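Local structure of pectate lyase (1GXM) at residues K94-V99 with T156-D161; Y111-L116 with G197-Q202; L116-P121 with H129-D134; K173-I178 with A224-Q229. The protein probably cleaves polygalacturonic acid (pectate) by anti-beta-elimination, the chain described here being the catalytic module of a larger, multi-domain polysaccharide lyase of family 10. All coordinates share one frame; numbering follows the deposited sequence. Where two conformers were deposited one is given.

Interaction 1. Residues K94-V99 with T156-D161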
# COMPACT_ATOMS: atom_id res chain seq x y z
N LYS A 94 -9.18 26.05 6.26
CA LYS A 94 -10.21 25.02 6.07
C LYS A 94 -9.54 23.72 5.58
O LYS A 94 -9.99 22.61 5.89
CB LYS A 94 -11.32 25.46 5.12
CG LYS A 94 -10.96 25.55 3.67
CD LYS A 94 -12.12 26.12 2.91
CE LYS A 94 -11.81 26.18 1.43
NZ LYS A 94 -12.97 26.76 0.64
N TYR A 95 -8.44 23.86 4.87
CA TYR A 95 -7.72 22.67 4.38
C TYR A 95 -6.88 22.05 5.47
O TYR A 95 -6.78 20.84 5.57
CB TYR A 95 -6.85 22.99 3.17
CG TYR A 95 -7.63 23.59 2.02
CD1 TYR A 95 -8.68 22.91 1.42
CD2 TYR A 95 -7.31 24.85 1.52
CE1 TYR A 95 -9.38 23.46 0.36
CE2 TYR A 95 -8.01 25.41 0.47
CZ TYR A 95 -9.05 24.73 -0.10
OH TYR A 95 -9.74 25.30 -1.15
N ARG A 96 -6.24 22.88 6.29
CA ARG A 96 -5.57 22.42 7.50
C ARG A 96 -6.51 21.59 8.35
O ARG A 96 -6.15 20.52 8.85
CB ARG A 96 -5.06 23.62 8.32
CG ARG A 96 -4.44 23.27 9.69
CD ARG A 96 -4.01 24.50 10.49
NE ARG A 96 -3.31 24.07 11.69
CZ ARG A 96 -3.88 23.72 12.84
NH1 ARG A 96 -5.20 23.81 13.02
NH2 ARG A 96 -3.13 23.31 13.84
N ASP A 97 -7.72 22.08 8.54
CA ASP A 97 -8.70 21.40 9.37
C ASP A 97 -9.00 20.02 8.79
O ASP A 97 -9.15 19.06 9.51
CB ASP A 97 -9.98 22.21 9.45
CG ASP A 97 -9.81 23.49 10.22
OD1 ASP A 97 -8.82 23.63 10.98
OD2 ASP A 97 -10.63 24.42 10.11
N ALA A 98 -9.12 19.96 7.48
CA ALA A 98 -9.44 18.70 6.82
C ALA A 98 -8.31 17.70 6.96
O ALA A 98 -8.53 16.53 7.22
CB ALA A 98 -9.72 18.93 5.38
N VAL A 99 -7.09 18.17 6.77
CA VAL A 99 -5.93 17.31 6.93
C VAL A 99 -5.86 16.77 8.35
O VAL A 99 -5.56 15.61 8.55
CB VAL A 99 -4.63 18.06 6.59
CG1 VAL A 99 -3.43 17.20 6.87
CG2 VAL A 99 -4.62 18.43 5.14
N THR A 156 4.32 22.50 7.96
CA THR A 156 3.58 23.72 8.23
C THR A 156 3.05 23.61 9.64
O THR A 156 3.38 22.70 10.38
CB THR A 156 2.41 23.88 7.24
OG1 THR A 156 1.47 22.81 7.43
CG2 THR A 156 2.86 23.71 5.80
N ASP A 157 2.17 24.53 10.01
CA ASP A 157 1.58 24.47 11.33
C ASP A 157 0.34 23.55 11.39
O ASP A 157 -0.42 23.59 12.36
CB ASP A 157 1.24 25.88 11.83
CG ASP A 157 0.18 26.56 11.00
OD1 ASP A 157 -0.52 25.91 10.21
OD2 ASP A 157 -0.06 27.79 11.11
N VAL A 158 0.17 22.72 10.36
CA VAL A 158 -0.93 21.75 10.33
C VAL A 158 -0.94 20.88 11.58
O VAL A 158 -1.98 20.60 12.12
CB VAL A 158 -0.94 20.92 9.02
CG1 VAL A 158 0.31 20.08 8.82
CG2 VAL A 158 -2.17 20.02 8.98
N PHE A 159 0.25 20.48 12.03
CA PHE A 159 0.37 19.62 13.18
C PHE A 159 1.28 20.21 14.21
O PHE A 159 2.23 20.92 13.88
CB PHE A 159 0.92 18.26 12.74
CG PHE A 159 0.01 17.52 11.80
CD1 PHE A 159 -1.33 17.33 12.13
CD2 PHE A 159 0.48 17.03 10.62
CE1 PHE A 159 -2.17 16.64 11.28
CE2 PHE A 159 -0.38 16.33 9.75
CZ PHE A 159 -1.69 16.15 10.08
N SER A 160 1.01 19.85 15.45
CA SER A 160 1.84 20.18 16.59
C SER A 160 2.78 19.04 16.94
O SER A 160 2.67 17.94 16.39
CB SER A 160 0.94 20.43 17.80
OG SER A 160 0.35 19.22 18.23
N ASP A 161 3.69 19.28 17.87
CA ASP A 161 4.54 18.23 18.40
C ASP A 161 3.73 17.07 18.99
O ASP A 161 4.09 15.90 18.81
CB ASP A 161 5.45 18.78 19.51
CG ASP A 161 6.56 19.64 18.99
OD1 ASP A 161 6.84 19.65 17.77
OD2 ASP A 161 7.24 20.36 19.76

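Interaction 2. Residues Y111-L116 with G197-Q202. With GOL (glycerol), chain C.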
# COMPACT_ATOMS: atom_id res chain seq x y z
N TYR A 111 -5.96 -0.55 14.59
CA TYR A 111 -6.15 -1.50 15.65
C TYR A 111 -5.02 -1.41 16.67
O TYR A 111 -3.97 -0.87 16.38
CB TYR A 111 -6.17 -2.91 15.10
CG TYR A 111 -7.33 -3.31 14.25
CD1 TYR A 111 -7.35 -3.06 12.88
CD2 TYR A 111 -8.37 -4.05 14.78
CE1 TYR A 111 -8.38 -3.51 12.09
CE2 TYR A 111 -9.40 -4.49 13.99
CZ TYR A 111 -9.39 -4.24 12.63
OH TYR A 111 -10.41 -4.70 11.87
N SER A 112 -5.22 -2.04 17.82
CA SER A 112 -4.21 -2.06 18.88
C SER A 112 -2.90 -2.66 18.40
O SER A 112 -1.83 -2.31 18.89
CB SER A 112 -4.71 -2.85 20.08
OG SER A 112 -4.93 -4.19 19.75
N THR A 113 -2.99 -3.54 17.41
CA THR A 113 -1.82 -4.21 16.85
C THR A 113 -1.05 -3.37 15.84
O THR A 113 0.01 -3.76 15.40
CB THR A 113 -2.25 -5.45 16.11
OG1 THR A 113 -3.16 -5.06 15.08
CG2 THR A 113 -3.00 -6.43 17.01
N GLY A 114 -1.63 -2.27 15.42
CA GLY A 114 -1.05 -1.43 14.38
C GLY A 114 -1.68 -1.61 13.01
O GLY A 114 -1.44 -0.81 12.14
N ALA A 115 -2.48 -2.65 12.82
CA ALA A 115 -3.13 -2.90 11.55
C ALA A 115 -4.01 -1.72 11.17
O ALA A 115 -4.68 -1.13 12.01
CB ALA A 115 -3.97 -4.12 11.65
N LEU A 116 -4.06 -1.42 9.88
CA LEU A 116 -5.02 -0.48 9.32
C LEU A 116 -6.00 -1.22 8.44
O LEU A 116 -5.60 -1.94 7.52
CB LEU A 116 -4.33 0.60 8.47
CG LEU A 116 -3.32 1.46 9.24
CD1 LEU A 116 -2.72 2.48 8.33
CD2 LEU A 116 -3.99 2.17 10.36
N GLY A 197 -4.82 -10.86 9.05
CA GLY A 197 -5.73 -10.67 10.16
C GLY A 197 -5.23 -9.54 11.04
O GLY A 197 -4.08 -9.50 11.42
N ALA A 198 -6.13 -8.62 11.36
CA ALA A 198 -5.77 -7.48 12.15
C ALA A 198 -5.28 -7.87 13.52
O ALA A 198 -4.43 -7.20 14.09
CB ALA A 198 -6.96 -6.55 12.27
N LEU A 199 -5.84 -8.95 14.06
CA LEU A 199 -5.47 -9.42 15.39
C LEU A 199 -4.58 -10.63 15.41
O LEU A 199 -3.81 -10.82 16.35
CB LEU A 199 -6.71 -9.71 16.22
CG LEU A 199 -7.65 -8.52 16.39
CD1 LEU A 199 -8.75 -8.89 17.39
CD2 LEU A 199 -6.94 -7.29 16.84
N ASP A 200 -4.70 -11.48 14.40
CA ASP A 200 -3.99 -12.75 14.39
C ASP A 200 -2.77 -12.77 13.48
O ASP A 200 -2.01 -13.72 13.52
CB ASP A 200 -4.93 -13.94 14.11
CG ASP A 200 -5.48 -14.00 12.69
OD1 ASP A 200 -4.92 -13.38 11.75
OD2 ASP A 200 -6.47 -14.71 12.45
N TYR A 201 -2.59 -11.70 12.70
CA TYR A 201 -1.43 -11.52 11.79
C TYR A 201 -1.38 -12.50 10.62
O TYR A 201 -0.44 -12.47 9.83
CB TYR A 201 -0.10 -11.59 12.55
CG TYR A 201 0.02 -10.61 13.68
CD1 TYR A 201 0.47 -9.33 13.45
CD2 TYR A 201 -0.29 -10.98 14.98
CE1 TYR A 201 0.59 -8.43 14.48
CE2 TYR A 201 -0.18 -10.07 16.01
CZ TYR A 201 0.26 -8.81 15.75
OH TYR A 201 0.38 -7.91 16.78
N GLN A 202 -2.35 -13.40 10.52
CA GLN A 202 -2.31 -14.47 9.53
C GLN A 202 -2.72 -13.95 8.16
O GLN A 202 -3.57 -13.11 8.07
CB GLN A 202 -3.33 -15.56 9.89
CG GLN A 202 -3.21 -16.34 11.18
CD GLN A 202 -4.46 -17.27 11.39
OE1 GLN A 202 -5.33 -17.36 10.52
NE2 GLN A 202 -4.53 -17.91 12.54
C1 GOL C . -10.63 -9.45 12.76
O1 GOL C . -11.20 -10.44 11.95
C2 GOL C . -10.82 -8.17 12.00
O2 GOL C . -10.61 -7.08 12.86
C3 GOL C . -9.90 -8.05 10.79
O3 GOL C . -8.88 -9.02 10.65
O HOH W 1 1.66 -5.70 16.09

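Interaction 3. Residues L116-P121 with H129-D134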
# COMPACT_ATOMS: atom_id res chain seq x y z
N LEU A 116 -4.06 -1.42 9.88
CA LEU A 116 -5.02 -0.48 9.32
C LEU A 116 -6.00 -1.22 8.44
O LEU A 116 -5.60 -1.94 7.52
CB LEU A 116 -4.33 0.60 8.47
CG LEU A 116 -3.32 1.46 9.24
CD1 LEU A 116 -2.72 2.48 8.33
CD2 LEU A 116 -3.99 2.17 10.36
N PRO A 117 -7.29 -1.04 8.69
CA PRO A 117 -8.33 -1.68 7.88
C PRO A 117 -8.56 -0.92 6.60
O PRO A 117 -8.17 0.22 6.44
CB PRO A 117 -9.55 -1.57 8.78
CG PRO A 117 -9.34 -0.29 9.50
CD PRO A 117 -7.87 -0.22 9.77
N GLN A 118 -9.22 -1.58 5.67
CA GLN A 118 -9.56 -0.97 4.40
C GLN A 118 -10.62 0.12 4.53
O GLN A 118 -10.56 1.12 3.86
CB GLN A 118 -10.01 -2.03 3.43
CG GLN A 118 -10.11 -1.55 2.01
CD GLN A 118 -10.65 -2.61 1.06
OE1 GLN A 118 -10.02 -2.96 0.05
NE2 GLN A 118 -11.81 -3.11 1.37
N PHE A 119 -11.63 -0.15 5.34
CA PHE A 119 -12.71 0.78 5.62
C PHE A 119 -12.83 0.93 7.12
O PHE A 119 -12.69 -0.04 7.86
CB PHE A 119 -14.05 0.26 5.11
CG PHE A 119 -14.26 0.43 3.65
CD1 PHE A 119 -13.68 -0.45 2.76
CD2 PHE A 119 -15.06 1.43 3.16
CE1 PHE A 119 -13.88 -0.32 1.42
CE2 PHE A 119 -15.28 1.55 1.80
CZ PHE A 119 -14.68 0.69 0.94
N TYR A 120 -13.18 2.14 7.54
CA TYR A 120 -13.36 2.42 8.95
C TYR A 120 -14.38 3.53 9.10
O TYR A 120 -14.28 4.50 8.38
CB TYR A 120 -12.05 2.87 9.57
CG TYR A 120 -12.17 2.95 11.06
CD1 TYR A 120 -12.14 1.81 11.84
CD2 TYR A 120 -12.37 4.17 11.70
CE1 TYR A 120 -12.29 1.86 13.22
CE2 TYR A 120 -12.51 4.24 13.09
CZ TYR A 120 -12.47 3.08 13.83
OH TYR A 120 -12.60 3.14 15.20
N PRO A 121 -15.34 3.47 10.05
CA PRO A 121 -15.62 2.34 10.93
C PRO A 121 -15.75 1.03 10.17
O PRO A 121 -16.11 1.00 8.99
CB PRO A 121 -16.94 2.75 11.59
CG PRO A 121 -16.79 4.22 11.66
CD PRO A 121 -16.21 4.62 10.34
N HIS A 129 -9.70 -6.47 7.62
CA HIS A 129 -8.35 -6.97 7.75
C HIS A 129 -7.32 -5.86 7.61
O HIS A 129 -7.61 -4.82 7.03
CB HIS A 129 -8.04 -8.05 6.72
CG HIS A 129 -8.85 -9.29 6.87
ND1 HIS A 129 -9.15 -9.84 8.10
CD2 HIS A 129 -9.41 -10.10 5.95
CE1 HIS A 129 -9.87 -10.93 7.92
NE2 HIS A 129 -10.03 -11.11 6.62
N ALA A 130 -6.13 -6.09 8.15
CA ALA A 130 -4.98 -5.27 7.82
C ALA A 130 -4.82 -5.33 6.30
O ALA A 130 -4.63 -6.40 5.73
CB ALA A 130 -3.72 -5.82 8.49
N THR A 131 -4.93 -4.18 5.66
CA THR A 131 -5.09 -4.13 4.20
C THR A 131 -3.88 -3.53 3.54
O THR A 131 -3.72 -2.33 3.48
CB THR A 131 -6.32 -3.35 3.85
OG1 THR A 131 -7.44 -4.03 4.41
CG2 THR A 131 -6.55 -3.37 2.34
N PHE A 132 -3.04 -4.40 3.02
CA PHE A 132 -1.93 -3.95 2.20
C PHE A 132 -2.34 -3.71 0.77
O PHE A 132 -1.70 -2.96 0.07
CB PHE A 132 -0.77 -4.94 2.26
CG PHE A 132 -0.22 -5.10 3.64
CD1 PHE A 132 0.36 -4.03 4.28
CD2 PHE A 132 -0.27 -6.30 4.31
CE1 PHE A 132 0.88 -4.15 5.54
CE2 PHE A 132 0.23 -6.42 5.58
CZ PHE A 132 0.81 -5.35 6.19
N ASN A 133 -3.45 -4.30 0.37
CA ASN A 133 -4.03 -4.14 -0.94
C ASN A 133 -4.05 -2.71 -1.39
O ASN A 133 -4.39 -1.82 -0.64
CB ASN A 133 -5.46 -4.66 -0.92
CG ASN A 133 -6.01 -4.87 -2.29
OD1 ASN A 133 -5.58 -5.78 -3.00
ND2 ASN A 133 -6.97 -4.07 -2.69
N ASP A 134 -3.68 -2.51 -2.65
CA ASP A 134 -3.62 -1.19 -3.27
C ASP A 134 -2.75 -0.22 -2.49
O ASP A 134 -3.01 0.97 -2.42
CB ASP A 134 -5.02 -0.61 -3.42
CG ASP A 134 -5.14 0.22 -4.69
OD1 ASP A 134 -6.18 0.86 -4.88
OD2 ASP A 134 -4.23 0.28 -5.54
O HOH W 2 -7.53 -1.74 -0.69

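Interaction 4. Residues K173-I178 with A224-Q229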
# COMPACT_ATOMS: atom_id res chain seq x y z
N LYS A 173 3.52 1.46 15.68
CA LYS A 173 2.61 0.34 15.78
C LYS A 173 2.44 -0.34 14.42
O LYS A 173 2.38 -1.54 14.35
CB LYS A 173 1.25 0.78 16.30
CG LYS A 173 1.26 1.12 17.78
CD LYS A 173 -0.01 1.85 18.22
CE LYS A 173 -1.25 1.04 18.05
NZ LYS A 173 -2.41 1.79 18.58
N GLY A 174 2.31 0.45 13.36
CA GLY A 174 2.16 -0.10 12.03
C GLY A 174 3.37 -0.89 11.61
O GLY A 174 3.29 -1.96 10.99
N THR A 175 4.54 -0.36 11.97
CA THR A 175 5.78 -1.05 11.68
C THR A 175 5.85 -2.37 12.42
O THR A 175 6.24 -3.38 11.87
CB THR A 175 6.96 -0.17 12.05
OG1 THR A 175 6.94 1.01 11.24
CG2 THR A 175 8.26 -0.85 11.69
N ASP A 176 5.51 -2.33 13.71
CA ASP A 176 5.46 -3.52 14.52
C ASP A 176 4.55 -4.56 13.87
O ASP A 176 4.89 -5.73 13.79
CB ASP A 176 5.01 -3.16 15.93
CG ASP A 176 5.11 -4.31 16.87
OD1 ASP A 176 6.24 -4.67 17.25
OD2 ASP A 176 4.10 -4.92 17.26
N TYR A 177 3.36 -4.12 13.45
CA TYR A 177 2.44 -5.01 12.77
C TYR A 177 3.08 -5.69 11.56
O TYR A 177 3.01 -6.90 11.37
CB TYR A 177 1.15 -4.27 12.34
CG TYR A 177 0.20 -5.24 11.74
CD1 TYR A 177 0.27 -5.56 10.39
CD2 TYR A 177 -0.70 -5.93 12.53
CE1 TYR A 177 -0.52 -6.51 9.86
CE2 TYR A 177 -1.50 -6.89 12.00
CZ TYR A 177 -1.41 -7.18 10.65
OH TYR A 177 -2.19 -8.17 10.10
N ILE A 178 3.68 -4.88 10.71
CA ILE A 178 4.30 -5.35 9.49
C ILE A 178 5.37 -6.39 9.79
O ILE A 178 5.44 -7.43 9.16
CB ILE A 178 4.84 -4.17 8.68
CG1 ILE A 178 3.67 -3.42 8.05
CG2 ILE A 178 5.82 -4.63 7.63
CD1 ILE A 178 4.04 -2.09 7.54
N ALA A 224 8.96 -0.66 0.69
CA ALA A 224 9.26 0.75 0.49
C ALA A 224 8.95 1.52 1.77
O ALA A 224 9.75 2.35 2.21
CB ALA A 224 8.47 1.28 -0.67
N PHE A 225 7.81 1.26 2.39
CA PHE A 225 7.51 1.90 3.67
C PHE A 225 8.56 1.56 4.72
O PHE A 225 9.04 2.44 5.43
CB PHE A 225 6.14 1.51 4.21
CG PHE A 225 6.00 1.88 5.64
CD1 PHE A 225 5.94 3.20 6.02
CD2 PHE A 225 6.09 0.91 6.61
CE1 PHE A 225 5.92 3.54 7.36
CE2 PHE A 225 6.09 1.24 7.93
CZ PHE A 225 5.99 2.56 8.30
N LEU A 226 8.91 0.30 4.86
CA LEU A 226 9.92 -0.08 5.85
C LEU A 226 11.22 0.63 5.62
O LEU A 226 11.91 0.97 6.58
CB LEU A 226 10.14 -1.58 5.89
CG LEU A 226 9.02 -2.39 6.50
CD1 LEU A 226 9.39 -3.87 6.34
CD2 LEU A 226 8.75 -2.06 7.96
N MET A 227 11.56 0.87 4.36
CA MET A 227 12.78 1.54 4.00
C MET A 227 12.76 3.04 4.33
O MET A 227 13.81 3.67 4.25
CB MET A 227 13.10 1.29 2.53
CG MET A 227 13.53 -0.13 2.31
SD MET A 227 13.67 -0.62 0.61
CE MET A 227 15.36 -0.22 0.24
N THR A 228 11.61 3.60 4.69
CA THR A 228 11.56 4.98 5.17
C THR A 228 11.87 5.05 6.67
O THR A 228 12.07 6.14 7.20
CB THR A 228 10.18 5.65 4.95
OG1 THR A 228 9.20 5.06 5.83
CG2 THR A 228 9.64 5.51 3.50
N GLN A 229 11.84 3.92 7.35
CA GLN A 229 11.97 3.88 8.81
C GLN A 229 13.41 3.81 9.25
O GLN A 229 14.29 3.40 8.48
CB GLN A 229 11.19 2.69 9.36
CG GLN A 229 9.72 2.81 9.11
CD GLN A 229 9.18 4.10 9.71
OE1 GLN A 229 9.12 4.23 10.93
NE2 GLN A 229 8.85 5.07 8.87
O HOH W 3 9.45 2.35 12.79

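Interaction 1. Residues K94-V99 with T156-D161
Arg96 turns the edge of its guanidinium onto the backbone of loop 156-161 and grips a single carbonyl oxygen with two nitrogens. NE lies 3.0 Å from Asp157 O, and NH2 stands 3.1 Å from the same Asp157 O. The oxygen is nearly in the guanidinium plane, yet the two donors meet the carbonyl differently: NH2 lies in the carbonyl plane, whereas NE sits 48° above it. With its CG anti to the backbone N (chi1 175°) and the chain extended to NE, the arginine leaves helix 93-109 and runs over Val158, whose CG2 is 4.0 Å from Arg96 CG.

The dense half of the contact is apolar. Val99 CG1 is 3.7 Å from Val158 CG2 and 3.8 Å from Phe159 CZ, both side chains crossing it at roughly a right angle. Val158 CG2 also covers the centre of one face of the Phe159 ring, which meets Phe167 edge-to-face. The loop joins helices 136-148 and 161-181 and rests on helix 93-109, consistent with the helical-hairpin architecture of this family's clan. It is shaped by an ST turn, Val158 N to Thr156 OG1 at 3.2 Å, and Ser160 N-caps helix 161-181.

Toward solvent the fit relaxes. Asp157 OD1 is 3.7 Å from Arg96 NE, a long salt bridge with carboxylate and guanidinium planes perpendicular, and this oxygen has a stronger partner in Tyr87 OH.

Interaction 2. Residues Y111-L116 with G197-Q202
Ala198 sets its methyl group squarely over the ring of Tyr111: CB is 3.3 Å from the ring centroid and only 12° off the normal, a close CH-pi contact. Beside it, Thr113 OG1 donates to Ala198 O at 2.7 Å, in the carbonyl plane at a C=O...O angle of 160°. One small residue is thus held by both its methyl and its carbonyl, while Ala115 CB adds a further contact 3.9 Å from Ala198 CB. At the more exposed margin, Leu199 CD2 approaches Thr113 CG2 to 4.0 Å.

The side chains of Thr113 and Tyr201 meet tip to tip. Separately, water 1 bridges the backbone Thr113 O, to which it donates at 2.6 Å, and Tyr201 OH, from which it accepts at 2.6 Å.

Farther out, each loop fixes its own shape. Tyr111 to Gly114 form a type I turn, which carries Thr113 inward with OG1 between the backbone N and the carbonyl carbon (chi1 59°). In the other loop, Asp200 OD1 receives Gln202 N in an Asx turn. Tyr111 OH is hydrogen-bonded to Asp128 O and accepts from glycerol O2 at 2.6 Å. Two turn-shaped loops, a type I beta turn and an Asx turn, thus meet, with a glycerol, probably from the crystallisation liquor, bound beside them to Tyr111 OH, Ala198 N and His129 ND1.

Interaction 3. Residues L116-P121 with H129-D134
Thr131 ties its backbone to Leu116: the amide N donates to Leu116 O over 3.0 Å, with the donor nearly along the C=O axis. This is the one conventional hydrogen bond between the two segments, and two CA-H...O contacts supplement it. Ala130 CA lies 3.4 Å from Leu116 O, and Pro117 CA points its hydrogen at His129 O over 3.3 Å, almost straight at 171°.

The side-chain hydroxyl of Thr131 is spent within its own segment. OG1 donates to His129 O at 2.7 Å, coming from 47° above the carbonyl plane, which adds a second contact to the oxygen that Pro117 already faces. OG1 stands anti to Thr131's own carbonyl carbon and beside its backbone N (chi1 -62°), from where it reaches His129 O and also lies 3.4 Å from Gln118 CB. The Thr131 methyl, CG2, follows the aliphatic part of Gln118, near both CB and CG.

In the fold, these are two short strands that pair elsewhere: 119-120 runs antiparallel to 69-70, and 130-131 to 195-196. The segments touch where each chain leads into or along its strand, with the Leu116 side chain turned off toward helix 136-148 and packed on Met137, Ala140 and Leu141.

Solvent supplies the remaining polar link. Gln118, extended beyond CG, brings OE1 within 2.9 Å of water 2, which probably donates to it, while Asn133 ND2 donates to the same water at 3.1 Å. The side chain of His129 leaves its backbone away from residues 116-121, and its ND1 is hydrogen-bonded to a bound glycerol.

Interaction 4. Residues K173-I178 with A224-Q229
Ile178 and Leu226 lie alongside each other, running in opposite senses, and their methyls supply much of the apolar contact between helix 161-181 and the end of helix 219-226. Ile178 CG2 rests 3.9 Å from Leu226 CD1 and about as far from CD2. The other branch of the isoleucine takes a different neighbour: CD1 approaches Phe225 CD2 to 3.8 Å, meeting the ring obliquely. Phe225 CG stands anti to its backbone N (chi1 165°), on a side chain whose first bond points toward helix 161-181; Leu141 and Thr142 of helix 136-148 also touch the ring.

A mixed contact lies one turn back along helix 161-181. Thr175 OG1 comes to the edge of the Phe225 ring, close to its plane and 3.4 Å from CE2, while its CG2 faces Leu226 CD2. The hydroxyl is hydrogen-bonded to Val171 O of its own helix, and so satisfied although buried against an aromatic ring.

No direct hydrogen bond joins the segments; water 3 does so instead, donating to Thr175 OG1 at 3.2 Å and to Gln229 OE1 at 2.7 Å. The bent side chain of Gln229 is steadied at its other end, where NE2 donates to Thr228 OG1 at 3.1 Å and is also hydrogen-bonded to Asp145. Thr228 OG1 passes the chain on to Phe225 O over 2.7 Å, in the carbonyl plane on a lone pair, and Thr228 N shares that acceptor. Leu226 to Gln229 form a type I turn, and this buried packing is consistent with the helical-hairpin architecture of the six-hairpin clan.

Interactions 2, 3 and 4 adjoin one another, while interaction 1 stands apart, its nearest atoms about 13 Å from those of interactions 2 and 3; its loop nevertheless leads into helix 161-181, which carries one side of interaction 4. Tyr177 of interaction 4 connects the inner three: its hydroxyl probably bonds Gly197 O of interaction 2 and packs on Ala130 CB of interaction 3. Leu116 is shared by interactions 2 and 3. Chemistry follows location. The fully buried interaction 4 relies on methyls and one ring, with a bridging water; interaction 3 is mostly backbone. Interaction 2, only partly buried, mixes a CH-pi contact with hydrogen bonds, and interaction 1 pairs a valine-phenylalanine cluster with an arginine gripping a backbone carbonyl.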